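Local coordinates for protein putative exotoxin (superantigen) (Streptococcus pyogenes, PDB 1TY0) that probably acts as a superantigen exotoxin that engages T-cell receptors, dimerises and binds zinc, at residues A[41-44]-A[48-51]; A[76-79]-A[85-88]; A[69-74]-A[96-101]; A[36-41]-A[62-67]. All blocks are in the same frame, centred on the assembly; numbering follows the deposited sequence.

Contact 1 of 4, residues A[41-44]-A[48-51]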
loop_
_atom_site.group_PDB
_atom_site.type_symbol
_atom_site.label_atom_id
_atom_site.label_comp_id
_atom_site.label_asym_id
_atom_site.label_seq_id
_atom_site.Cartn_x
_atom_site.Cartn_y
_atom_site.Cartn_z
ATOM N N ASP A 41 -16.503 4.289 10.162
ATOM C CA ASP A 41 -17.124 3.367 9.234
ATOM C C ASP A 41 -16.835 3.670 7.762
ATOM O O ASP A 41 -17.019 4.798 7.306
ATOM C CB ASP A 41 -18.632 3.372 9.457
ATOM C CG ASP A 41 -19.348 2.336 8.616
ATOM O OD1 ASP A 41 -18.763 1.259 8.390
ATOM O OD2 ASP A 41 -20.497 2.587 8.195
ATOM N N ILE A 42 -16.365 2.668 7.026
ATOM C CA ILE A 42 -16.138 2.840 5.590
ATOM C C ILE A 42 -16.854 1.712 4.838
ATOM O O ILE A 42 -16.549 1.421 3.676
ATOM C CB ILE A 42 -14.625 2.852 5.221
ATOM C CG1 ILE A 42 -13.968 1.516 5.560
ATOM C CG2 ILE A 42 -13.931 3.989 5.955
ATOM C CD1 ILE A 42 -12.559 1.390 5.011
ATOM N N SER A 43 -17.830 1.097 5.505
ATOM C CA SER A 43 -18.583 -0.019 4.929
ATOM C C SER A 43 -19.202 0.284 3.568
ATOM O O SER A 43 -19.222 -0.580 2.687
ATOM C CB SER A 43 -19.690 -0.473 5.892
ATOM O OG SER A 43 -19.153 -0.923 7.126
ATOM N N SER A 44 -19.711 1.499 3.402
ATOM C CA SER A 44 -20.345 1.898 2.147
ATOM C C SER A 44 -19.399 1.789 0.954
ATOM O O SER A 44 -19.823 1.466 -0.158
ATOM C CB SER A 44 -20.878 3.330 2.252
ATOM O OG SER A 44 -19.838 4.251 2.531
ATOM N N LYS A 48 -19.377 -4.086 2.519
ATOM C CA LYS A 48 -19.346 -5.108 3.558
ATOM C C LYS A 48 -18.920 -4.365 4.817
ATOM O O LYS A 48 -18.443 -3.236 4.726
ATOM C CB LYS A 48 -18.350 -6.227 3.227
ATOM C CG LYS A 48 -16.896 -5.799 3.125
ATOM C CD LYS A 48 -16.033 -7.008 2.794
ATOM C CE LYS A 48 -14.587 -6.628 2.548
ATOM N NZ LYS A 48 -13.768 -7.827 2.207
ATOM N N ASN A 49 -19.112 -4.967 5.986
ATOM C CA ASN A 49 -18.725 -4.289 7.220
ATOM C C ASN A 49 -17.219 -4.062 7.186
ATOM O O ASN A 49 -16.443 -5.002 7.022
ATOM C CB ASN A 49 -19.100 -5.121 8.447
ATOM C CG ASN A 49 -18.835 -4.384 9.743
ATOM O OD1 ASN A 49 -19.249 -3.236 9.911
ATOM N ND2 ASN A 49 -18.143 -5.038 10.668
ATOM N N PHE A 50 -16.814 -2.807 7.342
ATOM C CA PHE A 50 -15.401 -2.459 7.295
ATOM C C PHE A 50 -15.199 -1.134 8.011
ATOM O O PHE A 50 -15.948 -0.176 7.807
ATOM C CB PHE A 50 -14.949 -2.331 5.835
ATOM C CG PHE A 50 -13.525 -2.748 5.592
ATOM C CD1 PHE A 50 -12.467 -2.063 6.183
ATOM C CD2 PHE A 50 -13.242 -3.839 4.778
ATOM C CE1 PHE A 50 -11.143 -2.462 5.967
ATOM C CE2 PHE A 50 -11.924 -4.248 4.554
ATOM C CZ PHE A 50 -10.875 -3.557 5.150
ATOM N N SER A 51 -14.184 -1.069 8.855
ATOM C CA SER A 51 -13.936 0.171 9.561
ATOM C C SER A 51 -12.464 0.533 9.567
ATOM O O SER A 51 -11.610 -0.214 9.082
ATOM C CB SER A 51 -14.451 0.069 11.002
ATOM O OG SER A 51 -13.859 -1.026 11.677
HETATM O O HOH W 1 -17.866 -0.551 10.626
#
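Ser43 and Phe50 meet through the serine hydroxyl. The backbone N of Phe50 donates to Ser43 OG over 3.0 Å, at an N-H...O angle of 158°. The carbonyl O of Phe50 is used as well: Ile42 N donates to it over 3.0 Å. Beside these bonds the side chains of Ile42 and Phe50 run alongside each other, pointing the same way. Ile42 CD1 lies 3.6 Å from Phe50 CD1, obliquely to the ring. Ile42 CG1 sits between its backbone N and carbonyl carbon (chi1 63°), which lets the end of the chain reach the phenyl ring.

The turn joins strand 37-41 to strand 51-55 of the OB-fold domain through the short helix 43-46. Asp41 and Ser51 form the last antiparallel pair, of the non-hydrogen-bonded kind.

Asp41 sets the position of Ser43. Its OD1 accepts from Ser43 N over 3.0 Å, from above the carboxylate plane, and so closes an Asx turn. The same OD1 takes the Ser43 OG proton on its syn lone pair, at 2.6 Å. A water lies within hydrogen-bonding distance of both Asp41 OD1 and Asn49 OD1 and can donate to either. Farther out, Lys46 makes a cation-pi contact with the Phe50 ring, and Tyr85 packs against both Ile42 and Phe50.

Contact 2 of 4, residues A[76-79]-A[85-88]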
loop_
_atom_site.group_PDB
_atom_site.type_symbol
_atom_site.label_atom_id
_atom_site.label_comp_id
_atom_site.label_asym_id
_atom_site.label_seq_id
_atom_site.Cartn_x
_atom_site.Cartn_y
_atom_site.Cartn_z
ATOM N N PRO A 76 -1.249 2.762 6.580
ATOM C CA PRO A 76 -1.419 1.559 7.405
ATOM C C PRO A 76 -0.080 1.059 7.934
ATOM O O PRO A 76 0.899 1.011 7.193
ATOM C CB PRO A 76 -2.067 0.572 6.438
ATOM C CG PRO A 76 -1.414 0.931 5.128
ATOM C CD PRO A 76 -1.477 2.458 5.152
ATOM N N TYR A 77 -0.035 0.686 9.212
ATOM C CA TYR A 77 1.217 0.212 9.797
ATOM C C TYR A 77 1.217 -1.285 10.100
ATOM O O TYR A 77 2.261 -1.873 10.405
ATOM C CB TYR A 77 1.544 1.019 11.063
ATOM C CG TYR A 77 0.512 0.931 12.167
ATOM C CD1 TYR A 77 0.523 -0.126 13.078
ATOM C CD2 TYR A 77 -0.470 1.908 12.306
ATOM C CE1 TYR A 77 -0.422 -0.204 14.104
ATOM C CE2 TYR A 77 -1.422 1.838 13.326
ATOM C CZ TYR A 77 -1.392 0.782 14.220
ATOM O OH TYR A 77 -2.334 0.710 15.226
ATOM N N ILE A 78 0.049 -1.903 10.010
ATOM C CA ILE A 78 -0.067 -3.331 10.263
ATOM C C ILE A 78 -1.360 -3.842 9.652
ATOM O O ILE A 78 -2.323 -3.088 9.517
ATOM C CB ILE A 78 -0.073 -3.632 11.782
ATOM C CG1 ILE A 78 0.130 -5.126 12.022
ATOM C CG2 ILE A 78 -1.387 -3.189 12.411
ATOM C CD1 ILE A 78 1.527 -5.609 11.706
ATOM N N PHE A 79 -1.365 -5.115 9.265
ATOM C CA PHE A 79 -2.550 -5.749 8.695
ATOM C C PHE A 79 -2.921 -6.938 9.571
ATOM O O PHE A 79 -2.050 -7.583 10.166
ATOM C CB PHE A 79 -2.286 -6.256 7.268
ATOM C CG PHE A 79 -1.945 -5.174 6.287
ATOM C CD1 PHE A 79 -2.800 -4.096 6.090
ATOM C CD2 PHE A 79 -0.772 -5.243 5.546
ATOM C CE1 PHE A 79 -2.491 -3.101 5.167
ATOM C CE2 PHE A 79 -0.453 -4.250 4.617
ATOM C CZ PHE A 79 -1.316 -3.179 4.431
ATOM N N TYR A 85 -8.810 -1.241 8.957
ATOM C CA TYR A 85 -7.520 -0.663 8.599
ATOM C C TYR A 85 -6.982 -0.008 9.874
ATOM O O TYR A 85 -7.726 0.658 10.595
ATOM C CB TYR A 85 -7.661 0.409 7.514
ATOM C CG TYR A 85 -7.863 -0.132 6.119
ATOM C CD1 TYR A 85 -6.971 -1.049 5.568
ATOM C CD2 TYR A 85 -8.935 0.295 5.342
ATOM C CE1 TYR A 85 -7.143 -1.529 4.268
ATOM C CE2 TYR A 85 -9.119 -0.175 4.045
ATOM C CZ TYR A 85 -8.220 -1.082 3.514
ATOM O OH TYR A 85 -8.397 -1.517 2.222
ATOM N N TYR A 86 -5.694 -0.186 10.140
ATOM C CA TYR A 86 -5.072 0.392 11.330
ATOM C C TYR A 86 -4.093 1.485 10.928
ATOM O O TYR A 86 -3.111 1.232 10.227
ATOM C CB TYR A 86 -4.367 -0.703 12.135
ATOM C CG TYR A 86 -5.350 -1.694 12.704
ATOM C CD1 TYR A 86 -6.150 -1.350 13.793
ATOM C CD2 TYR A 86 -5.546 -2.942 12.109
ATOM C CE1 TYR A 86 -7.125 -2.214 14.278
ATOM C CE2 TYR A 86 -6.531 -3.821 12.591
ATOM C CZ TYR A 86 -7.311 -3.444 13.673
ATOM O OH TYR A 86 -8.293 -4.277 14.156
ATOM N N ILE A 87 -4.386 2.710 11.362
ATOM C CA ILE A 87 -3.549 3.867 11.040
ATOM C C ILE A 87 -3.363 4.738 12.279
ATOM O O ILE A 87 -4.039 4.539 13.289
ATOM C CB ILE A 87 -4.206 4.751 9.945
ATOM C CG1 ILE A 87 -5.557 5.281 10.443
ATOM C CG2 ILE A 87 -4.401 3.937 8.656
ATOM C CD1 ILE A 87 -6.210 6.297 9.510
ATOM N N TYR A 88 -2.437 5.688 12.199
ATOM C CA TYR A 88 -2.204 6.632 13.293
ATOM C C TYR A 88 -2.683 7.978 12.766
ATOM O O TYR A 88 -2.263 8.403 11.688
ATOM C CB TYR A 88 -0.714 6.732 13.634
ATOM C CG TYR A 88 -0.114 5.485 14.229
ATOM C CD1 TYR A 88 -0.671 4.889 15.362
ATOM C CD2 TYR A 88 1.043 4.924 13.687
ATOM C CE1 TYR A 88 -0.084 3.765 15.946
ATOM C CE2 TYR A 88 1.637 3.804 14.265
ATOM C CZ TYR A 88 1.070 3.231 15.392
ATOM O OH TYR A 88 1.662 2.120 15.970
HETATM O O HOH W 2 -4.553 2.104 14.847
HETATM O O HOH W 3 -4.291 -1.849 8.208
#
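Tyr77 and Tyr88 form an offset stack, with ring planes 5° apart and centroids at 4.0 Å. It joins the loop after strand 69-74 to strand 84-93 of the OB-fold domain. The two side chains reach the stack from directions about a right angle apart, although the rings end almost parallel. Tyr88 CZ lies over the Tyr77 ring, and Tyr77 CE2 lies over the Tyr88 ring. The closest carbons are Tyr77 CD2 and Tyr88 CE2, 3.4 Å apart. Tyr77 CG stands between its own N and carbonyl carbon (chi1 61°), which turns the ring over the strand.

The edge of the Tyr77 ring faces the backbone carbonyl carbon of Ile87. Tyr86 comes in at a slant, and its CB is 3.9 Å from Tyr77 CZ. That CB also meets Ile78 CG2. Tyr77 N donates to Tyr86 O over 3.3 Å, a fairly long bond.

Ser184 and Lys188 hydrogen-bond to the Tyr88 hydroxyl. Phe187 of helix 183-187 packs on both stacked tyrosines. Ile21 of the second subunit packs on Pro76 and Tyr85. One water links Ile78 O to Tyr86 N. Another is hydrogen-bonded to Tyr77 OH at 2.6 Å and can donate to Ile87 O.

Contact 3 of 4, residues A[69-74]-A[96-101]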
loop_
_atom_site.group_PDB
_atom_site.type_symbol
_atom_site.label_atom_id
_atom_site.label_comp_id
_atom_site.label_asym_id
_atom_site.label_seq_id
_atom_site.Cartn_x
_atom_site.Cartn_y
_atom_site.Cartn_z
ATOM N N LYS A 69 -18.910 13.657 10.451
ATOM C CA LYS A 69 -18.322 13.130 9.227
ATOM C C LYS A 69 -16.868 13.569 9.162
ATOM O O LYS A 69 -16.539 14.719 9.463
ATOM C CB LYS A 69 -19.076 13.645 7.997
ATOM C CG LYS A 69 -20.509 13.146 7.888
ATOM C CD LYS A 69 -20.555 11.631 7.785
ATOM C CE LYS A 69 -21.990 11.122 7.679
ATOM N NZ LYS A 69 -22.791 11.450 8.889
ATOM N N VAL A 70 -15.992 12.648 8.782
ATOM C CA VAL A 70 -14.575 12.961 8.688
ATOM C C VAL A 70 -13.939 12.365 7.448
ATOM O O VAL A 70 -14.507 11.483 6.800
ATOM C CB VAL A 70 -13.792 12.423 9.911
ATOM C CG1 VAL A 70 -14.270 13.106 11.188
ATOM C CG2 VAL A 70 -13.967 10.916 10.021
ATOM N N ASN A 71 -12.760 12.878 7.117
ATOM C CA ASN A 71 -11.987 12.368 5.999
ATOM C C ASN A 71 -10.815 11.620 6.594
ATOM O O ASN A 71 -10.311 11.974 7.666
ATOM C CB ASN A 71 -11.478 13.503 5.120
ATOM C CG ASN A 71 -12.601 14.213 4.401
ATOM O OD1 ASN A 71 -13.569 13.582 3.988
ATOM N ND2 ASN A 71 -12.474 15.527 4.239
ATOM N N ILE A 72 -10.379 10.585 5.890
ATOM C CA ILE A 72 -9.278 9.769 6.351
ATOM C C ILE A 72 -8.165 9.709 5.322
ATOM O O ILE A 72 -8.412 9.459 4.141
ATOM C CB ILE A 72 -9.722 8.309 6.590
ATOM C CG1 ILE A 72 -10.831 8.260 7.638
ATOM C CG2 ILE A 72 -8.516 7.458 7.006
ATOM C CD1 ILE A 72 -11.476 6.887 7.767
ATOM N N PHE A 73 -6.946 9.964 5.775
ATOM C CA PHE A 73 -5.775 9.824 4.917
ATOM C C PHE A 73 -4.683 9.381 5.867
ATOM O O PHE A 73 -4.026 10.205 6.516
ATOM C CB PHE A 73 -5.352 11.119 4.230
ATOM C CG PHE A 73 -4.382 10.887 3.102
ATOM C CD1 PHE A 73 -3.047 10.597 3.368
ATOM C CD2 PHE A 73 -4.819 10.871 1.782
ATOM C CE1 PHE A 73 -2.165 10.288 2.333
ATOM C CE2 PHE A 73 -3.941 10.564 0.740
ATOM C CZ PHE A 73 -2.611 10.271 1.021
ATOM N N GLY A 74 -4.505 8.071 5.960
ATOM C CA GLY A 74 -3.505 7.536 6.862
ATOM C C GLY A 74 -2.735 6.389 6.256
ATOM O O GLY A 74 -3.234 5.684 5.374
ATOM N N ASN A 96 -17.091 19.913 3.543
ATOM C CA ASN A 96 -17.685 20.247 2.256
ATOM C C ASN A 96 -17.538 19.120 1.247
ATOM O O ASN A 96 -17.331 17.966 1.626
ATOM C CB ASN A 96 -17.100 21.558 1.703
ATOM C CG ASN A 96 -15.604 21.485 1.439
ATOM O OD1 ASN A 96 -14.988 22.486 1.064
ATOM N ND2 ASN A 96 -15.015 20.310 1.627
ATOM N N SER A 97 -17.656 19.454 -0.034
ATOM C CA SER A 97 -17.561 18.465 -1.102
ATOM C C SER A 97 -16.171 17.854 -1.252
ATOM O O SER A 97 -15.968 16.960 -2.075
ATOM C CB SER A 97 -17.994 19.089 -2.432
ATOM O OG SER A 97 -17.198 20.218 -2.746
ATOM N N ASN A 98 -15.222 18.338 -0.456
ATOM C CA ASN A 98 -13.854 17.836 -0.500
ATOM C C ASN A 98 -13.337 17.792 -1.934
ATOM O O ASN A 98 -12.860 16.757 -2.404
ATOM C CB ASN A 98 -13.790 16.436 0.121
ATOM C CG ASN A 98 -14.203 16.431 1.582
ATOM O OD1 ASN A 98 -13.611 17.130 2.406
ATOM N ND2 ASN A 98 -15.223 15.641 1.909
ATOM N N SER A 99 -13.436 18.925 -2.620
ATOM C CA SER A 99 -12.987 19.032 -4.001
ATOM C C SER A 99 -12.244 20.346 -4.212
ATOM O O SER A 99 -12.435 21.028 -5.222
ATOM C CB SER A 99 -14.185 18.965 -4.946
ATOM O OG SER A 99 -15.064 20.048 -4.708
ATOM N N GLU A 100 -11.404 20.696 -3.245
ATOM C CA GLU A 100 -10.623 21.920 -3.312
ATOM C C GLU A 100 -9.598 21.839 -4.434
ATOM O O GLU A 100 -9.020 20.783 -4.695
ATOM C CB GLU A 100 -9.902 22.163 -1.985
ATOM C CG GLU A 100 -10.832 22.294 -0.795
ATOM C CD GLU A 100 -11.792 23.453 -0.940
ATOM O OE1 GLU A 100 -11.322 24.608 -1.012
ATOM O OE2 GLU A 100 -13.015 23.209 -0.986
ATOM N N ASN A 101 -9.381 22.964 -5.102
ATOM C CA ASN A 101 -8.417 23.030 -6.186
ATOM C C ASN A 101 -7.476 24.191 -5.908
ATOM O O ASN A 101 -7.336 25.112 -6.715
ATOM C CB ASN A 101 -9.139 23.209 -7.521
ATOM C CG ASN A 101 -9.894 21.959 -7.941
ATOM O OD1 ASN A 101 -9.290 20.946 -8.299
ATOM N ND2 ASN A 101 -11.220 22.019 -7.886
#
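Asn71 and Asn98 meet through their side-chain amides, which come from opposite directions. Asn71 ND2 donates to Asn98 OD1 over 2.7 Å. This is the one direct contact between the two segments, and their backbones stay well apart, with the CA atoms of Asn71 and Asn98 8.7 Å from each other.

Both side chains have a similar first torsion. In each, CG lies opposite the carbonyl carbon and beside the backbone N (both chi1 near -65°). Each CB points to the other segment, and this torsion carries the amide toward its partner. The amide planes are 75° apart, so the groups do not pair flat. The donor stands above the carbonyl plane of Asn98 and not on a lone pair. The bond is also bent, with an N-H...O angle of 147°. The acceptor is tilted only slightly from the amide plane of Asn71.

The remaining amide atoms have other partners, which help fix how each group is turned. Asn71 OD1 accepts from the backbone N of Asn27, and Asn98 ND2 is hydrogen-bonded to Ser94 OG. Thr26 of strand 23-26 touches both asparagine side chains.

This single side-chain hydrogen bond joins the OB-fold sheet, at strand 69-74, to the connection that leads to strand 105-110 of the beta-grasp domain, in the two-domain fold of this toxin family.

Contact 4 of 4, residues A[36-41]-A[62-67]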
loop_
_atom_site.group_PDB
_atom_site.type_symbol
_atom_site.label_atom_id
_atom_site.label_comp_id
_atom_site.label_asym_id
_atom_site.label_seq_id
_atom_site.Cartn_x
_atom_site.Cartn_y
_atom_site.Cartn_z
ATOM N N HIS A 36 -8.306 7.262 22.985
ATOM C CA HIS A 36 -7.214 7.385 22.029
ATOM C C HIS A 36 -7.466 6.784 20.648
ATOM O O HIS A 36 -6.533 6.656 19.847
ATOM C CB HIS A 36 -5.939 6.776 22.623
ATOM C CG HIS A 36 -5.450 7.482 23.849
ATOM N ND1 HIS A 36 -6.033 7.317 25.089
ATOM C CD2 HIS A 36 -4.459 8.389 24.020
ATOM C CE1 HIS A 36 -5.421 8.091 25.968
ATOM N NE2 HIS A 36 -4.462 8.752 25.345
ATOM N N ASP A 37 -8.712 6.419 20.359
ATOM C CA ASP A 37 -9.029 5.838 19.054
ATOM C C ASP A 37 -10.303 6.365 18.410
ATOM O O ASP A 37 -11.296 6.642 19.086
ATOM C CB ASP A 37 -9.167 4.314 19.158
ATOM C CG ASP A 37 -7.853 3.616 19.414
ATOM O OD1 ASP A 37 -7.407 3.623 20.580
ATOM O OD2 ASP A 37 -7.264 3.058 18.453
ATOM N N PHE A 38 -10.253 6.495 17.086
ATOM C CA PHE A 38 -11.405 6.898 16.289
ATOM C C PHE A 38 -11.844 5.583 15.650
ATOM O O PHE A 38 -11.001 4.861 15.122
ATOM C CB PHE A 38 -11.013 7.803 15.113
ATOM C CG PHE A 38 -10.639 9.208 15.483
ATOM C CD1 PHE A 38 -11.609 10.203 15.544
ATOM C CD2 PHE A 38 -9.307 9.553 15.691
ATOM C CE1 PHE A 38 -11.256 11.530 15.802
ATOM C CE2 PHE A 38 -8.944 10.878 15.952
ATOM C CZ PHE A 38 -9.926 11.864 16.005
ATOM N N TYR A 39 -13.131 5.248 15.712
ATOM C CA TYR A 39 -13.610 4.049 15.029
ATOM C C TYR A 39 -14.536 4.597 13.961
ATOM O O TYR A 39 -15.649 5.032 14.252
ATOM C CB TYR A 39 -14.334 3.108 15.992
ATOM C CG TYR A 39 -13.353 2.387 16.878
ATOM C CD1 TYR A 39 -12.496 1.418 16.351
ATOM C CD2 TYR A 39 -13.209 2.737 18.218
ATOM C CE1 TYR A 39 -11.515 0.822 17.136
ATOM C CE2 TYR A 39 -12.227 2.148 19.012
ATOM C CZ TYR A 39 -11.384 1.195 18.463
ATOM O OH TYR A 39 -10.391 0.627 19.234
ATOM N N ILE A 40 -14.046 4.582 12.724
ATOM C CA ILE A 40 -14.753 5.146 11.577
ATOM C C ILE A 40 -15.268 4.102 10.601
ATOM O O ILE A 40 -14.564 3.159 10.239
ATOM C CB ILE A 40 -13.820 6.113 10.799
ATOM C CG1 ILE A 40 -13.114 7.070 11.769
ATOM C CG2 ILE A 40 -14.605 6.865 9.746
ATOM C CD1 ILE A 40 -14.026 7.861 12.664
ATOM N N ASP A 41 -16.503 4.289 10.162
ATOM C CA ASP A 41 -17.124 3.367 9.234
ATOM C C ASP A 41 -16.835 3.670 7.762
ATOM O O ASP A 41 -17.019 4.798 7.306
ATOM C CB ASP A 41 -18.632 3.372 9.457
ATOM C CG ASP A 41 -19.348 2.336 8.616
ATOM O OD1 ASP A 41 -18.763 1.259 8.390
ATOM O OD2 ASP A 41 -20.497 2.587 8.195
ATOM N N THR A 62 -11.213 14.132 21.741
ATOM C CA THR A 62 -12.100 15.041 22.460
ATOM C C THR A 62 -12.495 16.224 21.579
ATOM O O THR A 62 -13.477 16.915 21.859
ATOM C CB THR A 62 -11.434 15.565 23.751
ATOM O OG1 THR A 62 -10.174 16.169 23.435
ATOM C CG2 THR A 62 -11.202 14.421 24.727
ATOM N N LYS A 63 -11.732 16.445 20.512
ATOM C CA LYS A 63 -12.001 17.536 19.576
ATOM C C LYS A 63 -13.115 17.153 18.605
ATOM O O LYS A 63 -13.635 18.000 17.878
ATOM C CB LYS A 63 -10.742 17.872 18.769
ATOM C CG LYS A 63 -9.543 18.314 19.592
ATOM C CD LYS A 63 -8.352 18.569 18.678
ATOM C CE LYS A 63 -7.097 18.912 19.458
ATOM N NZ LYS A 63 -5.937 19.122 18.541
ATOM N N PHE A 64 -13.477 15.873 18.600
ATOM C CA PHE A 64 -14.513 15.363 17.710
ATOM C C PHE A 64 -15.725 14.831 18.477
ATOM O O PHE A 64 -15.702 14.744 19.705
ATOM C CB PHE A 64 -13.923 14.251 16.832
ATOM C CG PHE A 64 -12.826 14.721 15.910
ATOM C CD1 PHE A 64 -11.529 14.895 16.382
ATOM C CD2 PHE A 64 -13.095 14.998 14.573
ATOM C CE1 PHE A 64 -10.510 15.339 15.532
ATOM C CE2 PHE A 64 -12.093 15.440 13.717
ATOM C CZ PHE A 64 -10.794 15.612 14.195
ATOM N N THR A 65 -16.784 14.481 17.751
ATOM C CA THR A 65 -17.991 13.945 18.373
ATOM C C THR A 65 -18.535 12.790 17.535
ATOM O O THR A 65 -18.354 12.762 16.318
ATOM C CB THR A 65 -19.090 15.029 18.512
ATOM O OG1 THR A 65 -19.598 15.368 17.219
ATOM C CG2 THR A 65 -18.526 16.279 19.162
ATOM N N LYS A 66 -19.189 11.828 18.183
ATOM C CA LYS A 66 -19.741 10.695 17.450
ATOM C C LYS A 66 -20.693 11.167 16.363
ATOM O O LYS A 66 -21.393 12.171 16.518
ATOM C CB LYS A 66 -20.487 9.733 18.384
ATOM C CG LYS A 66 -19.605 8.988 19.364
ATOM C CD LYS A 66 -20.409 7.971 20.165
ATOM C CE LYS A 66 -21.477 8.642 21.016
ATOM N NZ LYS A 66 -22.254 7.660 21.826
ATOM N N ASN A 67 -20.689 10.425 15.261
ATOM C CA ASN A 67 -21.523 10.675 14.094
ATOM C C ASN A 67 -21.178 11.925 13.295
ATOM O O ASN A 67 -21.959 12.383 12.464
ATOM C CB ASN A 67 -22.995 10.654 14.492
ATOM C CG ASN A 67 -23.401 9.313 15.063
ATOM O OD1 ASN A 67 -23.060 8.268 14.505
ATOM N ND2 ASN A 67 -24.118 9.329 16.181
#
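With chi1 at -74° for Phe38 and -63° for Phe64, both phenyl groups swing to the amide-nitrogen side of their own residues and toward each other. Both CB atoms point toward the other segment, so the rings span backbones whose CA atoms, at Phe38 and Phe64, are 9.1 Å apart.

The rings form a T-shaped (edge-to-face) pair. Their planes stand at 84°, and their centroids are 4.9 Å apart. Phe38 supplies the edge and Phe64 the face. Phe38 CE1 comes to 3.4 Å from Phe64 CD1, and Phe38 CZ approaches the same carbon just as closely. The edge does not point at the middle of the Phe64 ring. CE1 sits over one face but is offset toward the rim, on the side of CG and CD1. Phe38 CE1 also lies 3.9 Å from Phe64 CB. The contact is wholly apolar, and both residues are buried.

Other side chains pack around the pair. Leu33, Val56, Ile60 and Thr61 touch Phe38, while Val70 of strand 69-74 touches Phe64. Backbone hydrogen bonding with Ser54 pairs Phe38 to the neighbouring strand 51-55.

The 62-67 segment belongs to the long connection between strands 51-55 and 69-74. Through Phe64 it packs against strand 37-41 as part of the hydrophobic core of the curled OB-fold sheet.

In the fold
Contacts 1, 2 and 4 lie within the OB-fold domain, and all four contacts reach its curled mixed sheet. Contacts 1 and 4 start from the same part of the chain and share Asp41. Contact 1 closes first, then contact 4, and contact 2 is nested inside the loop closed by contact 3. Their centres are about 15 to 19 Å apart. Ile72, from strand 69-74 of contact 3, packs on Ile40, Ile42 and Ile87, and so touches the other three contacts. Contacts 2 and 4 do not touch. Contact 3 extends toward the beta-grasp domain, whereas contact 2 meets the second subunit. The zinc-binding residues His169, His203 and Asp205 lie away from all four.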